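Lipoprotein, putative (Bacillus anthracis, PDB 4O4A) is of unknown function, a putative lipoprotein of the DUF6843 family that may bind lipid. Local coordinates at residues I31-E36 against Y88-E93; N47-E52 against W117-A122. All coordinates share one frame; numbering follows the deposited sequence.

Interaction 1 of 2, residues I31-E36 against Y88-E93; sequences IYLIPE and YTVNKE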
loop_
_atom_site.group_PDB
_atom_site.type_symbol
_atom_site.label_atom_id
_atom_site.label_comp_id
_atom_site.label_asym_id
_atom_site.label_seq_id
_atom_site.Cartn_x
_atom_site.Cartn_y
_atom_site.Cartn_z
ATOM N N ILE B 31 -16.764 -24.650 23.302
ATOM C CA ILE B 31 -17.311 -24.696 21.967
ATOM C C ILE B 31 -17.287 -23.281 21.435
ATOM O O ILE B 31 -17.785 -22.368 22.097
ATOM C CB ILE B 31 -18.767 -25.174 21.977
ATOM C CG1 ILE B 31 -18.822 -26.662 22.278
ATOM C CG2 ILE B 31 -19.423 -24.922 20.632
ATOM C CD1 ILE B 31 -20.227 -27.210 22.410
ATOM N N TYR B 32 -16.703 -23.094 20.259
ATOM C CA TYR B 32 -16.637 -21.777 19.653
ATOM C C TYR B 32 -17.564 -21.741 18.458
ATOM O O TYR B 32 -17.451 -22.569 17.571
ATOM C CB TYR B 32 -15.212 -21.456 19.206
ATOM C CG TYR B 32 -14.230 -21.374 20.341
ATOM C CD1 TYR B 32 -14.000 -20.173 20.996
ATOM C CD2 TYR B 32 -13.538 -22.499 20.777
ATOM C CE1 TYR B 32 -13.087 -20.097 22.042
ATOM C CE2 TYR B 32 -12.637 -22.441 21.829
ATOM C CZ TYR B 32 -12.412 -21.238 22.454
ATOM O OH TYR B 32 -11.515 -21.172 23.486
ATOM N N LEU B 33 -18.476 -20.775 18.446
ATOM C CA LEU B 33 -19.403 -20.608 17.341
ATOM C C LEU B 33 -19.016 -19.369 16.561
ATOM O O LEU B 33 -19.070 -18.257 17.082
ATOM C CB LEU B 33 -20.818 -20.462 17.864
ATOM C CG LEU B 33 -21.261 -21.600 18.774
ATOM C CD1 LEU B 33 -22.682 -21.367 19.250
ATOM C CD2 LEU B 33 -21.157 -22.941 18.069
ATOM N N ILE B 34 -18.595 -19.570 15.320
ATOM C CA ILE B 34 -18.183 -18.486 14.461
ATOM C C ILE B 34 -19.222 -18.236 13.358
ATOM O O ILE B 34 -19.711 -19.172 12.733
ATOM C CB ILE B 34 -16.845 -18.812 13.736
ATOM C CG1 ILE B 34 -15.679 -18.978 14.704
ATOM C CG2 ILE B 34 -16.481 -17.696 12.777
ATOM C CD1 ILE B 34 -15.620 -20.305 15.399
ATOM N N PRO B 35 -19.558 -16.973 13.100
ATOM C CA PRO B 35 -20.457 -16.735 11.972
ATOM C C PRO B 35 -19.819 -17.276 10.695
ATOM O O PRO B 35 -18.659 -16.993 10.422
ATOM C CB PRO B 35 -20.570 -15.216 11.940
ATOM C CG PRO B 35 -20.415 -14.820 13.364
ATOM C CD PRO B 35 -19.381 -15.768 13.922
ATOM N N GLU B 36 -20.576 -18.041 9.921
ATOM C CA GLU B 36 -20.043 -18.692 8.713
ATOM C C GLU B 36 -19.341 -17.787 7.713
ATOM O O GLU B 36 -18.398 -18.211 7.048
ATOM C CB GLU B 36 -21.152 -19.439 7.983
ATOM C CG GLU B 36 -22.230 -18.549 7.404
ATOM C CD GLU B 36 -23.318 -19.339 6.719
ATOM O OE1 GLU B 36 -23.244 -20.591 6.729
ATOM O OE2 GLU B 36 -24.254 -18.704 6.179
ATOM N N TYR B 88 -17.290 -24.469 15.333
ATOM C CA TYR B 88 -18.341 -24.546 14.351
ATOM C C TYR B 88 -18.585 -23.203 13.741
ATOM O O TYR B 88 -18.290 -22.176 14.356
ATOM C CB TYR B 88 -19.650 -24.938 15.003
ATOM C CG TYR B 88 -19.674 -26.249 15.734
ATOM C CD1 TYR B 88 -19.313 -26.324 17.056
ATOM C CD2 TYR B 88 -20.146 -27.402 15.127
ATOM C CE1 TYR B 88 -19.388 -27.515 17.739
ATOM C CE2 TYR B 88 -20.220 -28.593 15.811
ATOM C CZ TYR B 88 -19.840 -28.639 17.108
ATOM O OH TYR B 88 -19.903 -29.829 17.780
ATOM N N THR B 89 -19.125 -23.210 12.528
ATOM C CA THR B 89 -19.588 -21.980 11.908
ATOM C C THR B 89 -21.108 -22.046 12.041
ATOM O O THR B 89 -21.671 -23.139 12.134
ATOM C CB THR B 89 -19.252 -21.870 10.422
ATOM O OG1 THR B 89 -19.673 -23.069 9.755
ATOM C CG2 THR B 89 -17.791 -21.677 10.213
ATOM N N VAL B 90 -21.775 -20.902 12.045
ATOM C CA VAL B 90 -23.219 -20.902 12.164
ATOM C C VAL B 90 -23.885 -19.957 11.174
ATOM O O VAL B 90 -23.432 -18.837 10.982
ATOM C CB VAL B 90 -23.675 -20.487 13.570
ATOM C CG1 VAL B 90 -25.181 -20.675 13.697
ATOM C CG2 VAL B 90 -22.975 -21.276 14.665
ATOM N N ASN B 91 -24.982 -20.413 10.572
ATOM C CA ASN B 91 -25.734 -19.590 9.637
ATOM C C ASN B 91 -26.672 -18.668 10.416
ATOM O O ASN B 91 -26.692 -18.707 11.646
ATOM C CB ASN B 91 -26.500 -20.457 8.622
ATOM C CG ASN B 91 -27.506 -21.378 9.267
ATOM O OD1 ASN B 91 -27.758 -21.306 10.475
ATOM N ND2 ASN B 91 -28.085 -22.268 8.463
ATOM N N LYS B 92 -27.441 -17.843 9.714
ATOM C CA LYS B 92 -28.356 -16.926 10.385
ATOM C C LYS B 92 -29.359 -17.687 11.268
ATOM O O LYS B 92 -29.669 -17.252 12.376
ATOM C CB LYS B 92 -29.104 -16.029 9.378
ATOM C CG LYS B 92 -28.313 -14.938 8.661
ATOM C CD LYS B 92 -26.887 -15.282 8.240
ATOM C CE LYS B 92 -26.339 -14.259 7.257
ATOM N NZ LYS B 92 -26.386 -12.851 7.741
ATOM N N GLU B 93 -29.840 -18.834 10.785
ATOM C CA GLU B 93 -30.821 -19.640 11.522
ATOM C C GLU B 93 -30.234 -20.373 12.732
ATOM O O GLU B 93 -30.968 -20.997 13.493
ATOM C CB GLU B 93 -31.493 -20.665 10.603
ATOM C CG GLU B 93 -32.392 -20.107 9.506
ATOM C CD GLU B 93 -31.628 -19.441 8.373
ATOM O OE1 GLU B 93 -32.267 -19.112 7.348
ATOM O OE2 GLU B 93 -30.392 -19.264 8.495
#

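Interaction 2 of 2, residues N47-E52 against W117-A122; sequences NVPGAE and WEFPFA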
loop_
_atom_site.group_PDB
_atom_site.type_symbol
_atom_site.label_atom_id
_atom_site.label_comp_id
_atom_site.label_asym_id
_atom_site.label_seq_id
_atom_site.Cartn_x
_atom_site.Cartn_y
_atom_site.Cartn_z
ATOM N N ASN B 47 -14.253 -11.879 32.080
ATOM C CA ASN B 47 -14.395 -11.085 33.276
ATOM C C ASN B 47 -14.890 -9.668 33.001
ATOM O O ASN B 47 -14.501 -8.732 33.675
ATOM C CB ASN B 47 -13.067 -11.044 34.019
ATOM C CG ASN B 47 -13.221 -10.585 35.441
ATOM O OD1 ASN B 47 -14.211 -10.894 36.104
ATOM N ND2 ASN B 47 -12.239 -9.852 35.926
ATOM N N VAL B 48 -15.763 -9.528 32.014
ATOM C CA VAL B 48 -16.347 -8.237 31.684
ATOM C C VAL B 48 -17.684 -8.138 32.413
ATOM O O VAL B 48 -18.640 -8.833 32.063
ATOM C CB VAL B 48 -16.582 -8.106 30.179
ATOM C CG1 VAL B 48 -17.216 -6.762 29.844
ATOM C CG2 VAL B 48 -15.271 -8.278 29.435
ATOM N N PRO B 49 -17.767 -7.270 33.420
ATOM C CA PRO B 49 -19.012 -7.172 34.177
ATOM C C PRO B 49 -20.149 -6.598 33.345
ATOM O O PRO B 49 -19.938 -5.677 32.559
ATOM C CB PRO B 49 -18.653 -6.225 35.326
ATOM C CG PRO B 49 -17.548 -5.379 34.780
ATOM C CD PRO B 49 -16.790 -6.244 33.817
ATOM N N GLY B 50 -21.345 -7.150 33.526
ATOM C CA GLY B 50 -22.518 -6.709 32.779
ATOM C C GLY B 50 -22.720 -7.576 31.557
ATOM O O GLY B 50 -23.833 -7.694 31.048
ATOM N N ALA B 51 -21.645 -8.199 31.084
ATOM C CA ALA B 51 -21.730 -9.078 29.929
ATOM C C ALA B 51 -22.397 -10.386 30.318
ATOM O O ALA B 51 -22.490 -10.731 31.494
ATOM C CB ALA B 51 -20.352 -9.352 29.366
ATOM N N GLU B 52 -22.860 -11.113 29.318
ATOM C CA GLU B 52 -23.511 -12.374 29.567
ATOM C C GLU B 52 -22.476 -13.417 29.934
ATOM O O GLU B 52 -21.315 -13.317 29.560
ATOM C CB GLU B 52 -24.330 -12.798 28.348
ATOM C CG GLU B 52 -25.445 -11.814 28.000
ATOM C CD GLU B 52 -26.459 -11.600 29.133
ATOM O OE1 GLU B 52 -26.907 -12.607 29.744
ATOM O OE2 GLU B 52 -26.829 -10.421 29.394
ATOM N N TRP B 117 -8.782 -3.419 37.243
ATOM C CA TRP B 117 -9.595 -4.555 36.813
ATOM C C TRP B 117 -8.884 -5.356 35.721
ATOM O O TRP B 117 -8.416 -4.789 34.734
ATOM C CB TRP B 117 -10.945 -4.057 36.299
ATOM C CG TRP B 117 -11.950 -5.135 36.113
ATOM C CD1 TRP B 117 -12.105 -5.943 35.015
ATOM C CD2 TRP B 117 -12.966 -5.522 37.046
ATOM N NE1 TRP B 117 -13.152 -6.808 35.216
ATOM C CE2 TRP B 117 -13.698 -6.573 36.452
ATOM C CE3 TRP B 117 -13.331 -5.084 38.324
ATOM C CZ2 TRP B 117 -14.772 -7.189 37.093
ATOM C CZ3 TRP B 117 -14.401 -5.701 38.959
ATOM C CH2 TRP B 117 -15.108 -6.744 38.341
ATOM N N GLU B 118 -8.822 -6.674 35.896
ATOM C CA GLU B 118 -8.147 -7.550 34.938
ATOM C C GLU B 118 -9.110 -8.263 34.014
ATOM O O GLU B 118 -10.094 -8.831 34.457
ATOM C CB GLU B 118 -7.318 -8.586 35.668
ATOM C CG GLU B 118 -6.279 -7.977 36.583
ATOM C CD GLU B 118 -5.424 -9.015 37.269
ATOM O OE1 GLU B 118 -5.023 -8.764 38.426
ATOM O OE2 GLU B 118 -5.176 -10.081 36.669
ATOM N N PHE B 119 -8.815 -8.208 32.720
ATOM C CA PHE B 119 -9.609 -8.870 31.711
ATOM C C PHE B 119 -8.751 -9.907 31.035
ATOM O O PHE B 119 -7.883 -9.559 30.238
ATOM C CB PHE B 119 -10.088 -7.910 30.609
ATOM C CG PHE B 119 -10.944 -6.774 31.095
ATOM C CD1 PHE B 119 -12.295 -6.954 31.341
ATOM C CD2 PHE B 119 -10.403 -5.510 31.247
ATOM C CE1 PHE B 119 -13.083 -5.899 31.761
ATOM C CE2 PHE B 119 -11.183 -4.448 31.661
ATOM C CZ PHE B 119 -12.526 -4.640 31.913
ATOM N N PRO B 120 -8.967 -11.183 31.352
ATOM C CA PRO B 120 -8.223 -12.183 30.604
ATOM C C PRO B 120 -8.751 -12.205 29.183
ATOM O O PRO B 120 -9.940 -11.955 28.969
ATOM C CB PRO B 120 -8.556 -13.509 31.317
ATOM C CG PRO B 120 -9.302 -13.151 32.548
ATOM C CD PRO B 120 -9.863 -11.775 32.350
ATOM N N PHE B 121 -7.903 -12.525 28.215
ATOM C CA PHE B 121 -8.360 -12.595 26.824
ATOM C C PHE B 121 -7.691 -13.701 26.038
ATOM O O PHE B 121 -6.670 -14.266 26.454
ATOM C CB PHE B 121 -8.078 -11.287 26.115
ATOM C CG PHE B 121 -6.618 -10.934 26.068
ATOM C CD1 PHE B 121 -5.798 -11.476 25.107
ATOM C CD2 PHE B 121 -6.069 -10.058 26.994
ATOM C CE1 PHE B 121 -4.457 -11.157 25.066
ATOM C CE2 PHE B 121 -4.728 -9.737 26.957
ATOM C CZ PHE B 121 -3.921 -10.292 25.993
ATOM N N ALA B 122 -8.270 -13.985 24.877
ATOM C CA ALA B 122 -7.743 -14.987 23.996
ATOM C C ALA B 122 -7.803 -14.497 22.570
ATOM O O ALA B 122 -8.795 -13.903 22.140
ATOM C CB ALA B 122 -8.525 -16.277 24.141
#

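Interaction 1 of 2, residues I31-E36 against Y88-E93
Ile34 sits between Tyr88 and Val90 on a parallel pairing of strands 31-35 and 88-90, whose short axes run 42° apart. Four backbone hydrogen bonds join them: Tyr88 N to Tyr32 O, Ile34 N to Tyr88 O at 2.8 Å, Val90 N to Ile34 O, and Glu36 N to Val90 O at 3.1 Å, the last carrying the ladder one residue past the end of strand 31-35. Leu33 and Tyr88 share one face of the sheet, where Leu33 CD2 lies 4.0 Å from Tyr88 CB. Leu33 CB also meets Val90 CG2 at 3.9 Å. In Ile31, chi1 of -73° sets CG1 beside the backbone N and turns CG2 obliquely to the Tyr88 ring, 3.8 Å from Tyr88 CD1. Ile34 and Thr89 occupy the opposite face, and Thr89 CB packs on Glu36 CA at 3.7 Å. Beyond them the extended Glu36 chain passes Asn91, its carboxylate turned 79° from the amide plane and 3.8 Å from Asn91 CB at OE2; Asn91 OD1 accepts from Gln95 N. In the mixed five-stranded sheet, strand 30-35 is central, flanked on its other side by strand 60-64, while strand 96-98 runs antiparallel beyond 86-90 and lends Arg96 to Leu33, Tyr88 and Val90.

Interaction 2 of 2, residues N47-E52 against W117-A122
Asn47 reaches from the loop after strand 40-45 to strand 117-126 and meets Trp117 to Pro120, touching Phe119 with its backbone O. Its CB rests 3.7 Å from Pro120 CD. CG passes Glu118 O at 3.7 Å and Trp117 NE1 at 3.8 Å. With CG anti to the backbone N (chi1 -164°), the amide is carried alongside the indole, the two planes only 14° apart. OD1 lies off the rim of the indole, 3.9 Å from Trp117 CZ2, while ND2 at the other corner donates to Glu118 O at 2.8 Å, an almost straight bond (167°) with the acceptor close to the amide plane. The backbone of the same residue works in the reverse sense: Asn47 O accepts from Trp117 NE1 at 2.8 Å, in the plane of the indole. The ND2 bond holds the amide's rotation and the NE1 bond the indole's. Immediately after Asn47 comes a type II beta turn, Val48 to Ala51, closed by Ala51 N to Val48 O, with Gly50 at its third position. The first turn residues supply the apolar part of the contact. Val48 CG2 lies 3.8 Å from Phe119 CD1, and Pro49 CG covers one face of the indole toward its rim, 4.0 Å from Trp117 CZ2. Helix 149-166 touches both Val48 and Phe119, with Ile161 and Tyr165 on the valine and Met158 on the phenylalanine.

Interactions 1 and 2 belong to different sheets of the same chain: 31-36 with 88-93 lies in the five-stranded mixed sheet, whereas 117-122 lies in the four-stranded one and 47-52 in the loop leading from strand 40-45 of that sheet to strand 56-57 of the other. Their centres are 22 Å apart and their nearest atoms about 6 Å, without touching. The segments alternate along the sequence, so the chain passes back and forth between the two contacts. Interaction 1 is a backbone strand pairing; interaction 2 joins a loop to a strand through two bonds, each between a side chain and a main-chain carbonyl. The Cys103-Cys131 disulfide involves neither contact, and no ligand site is established.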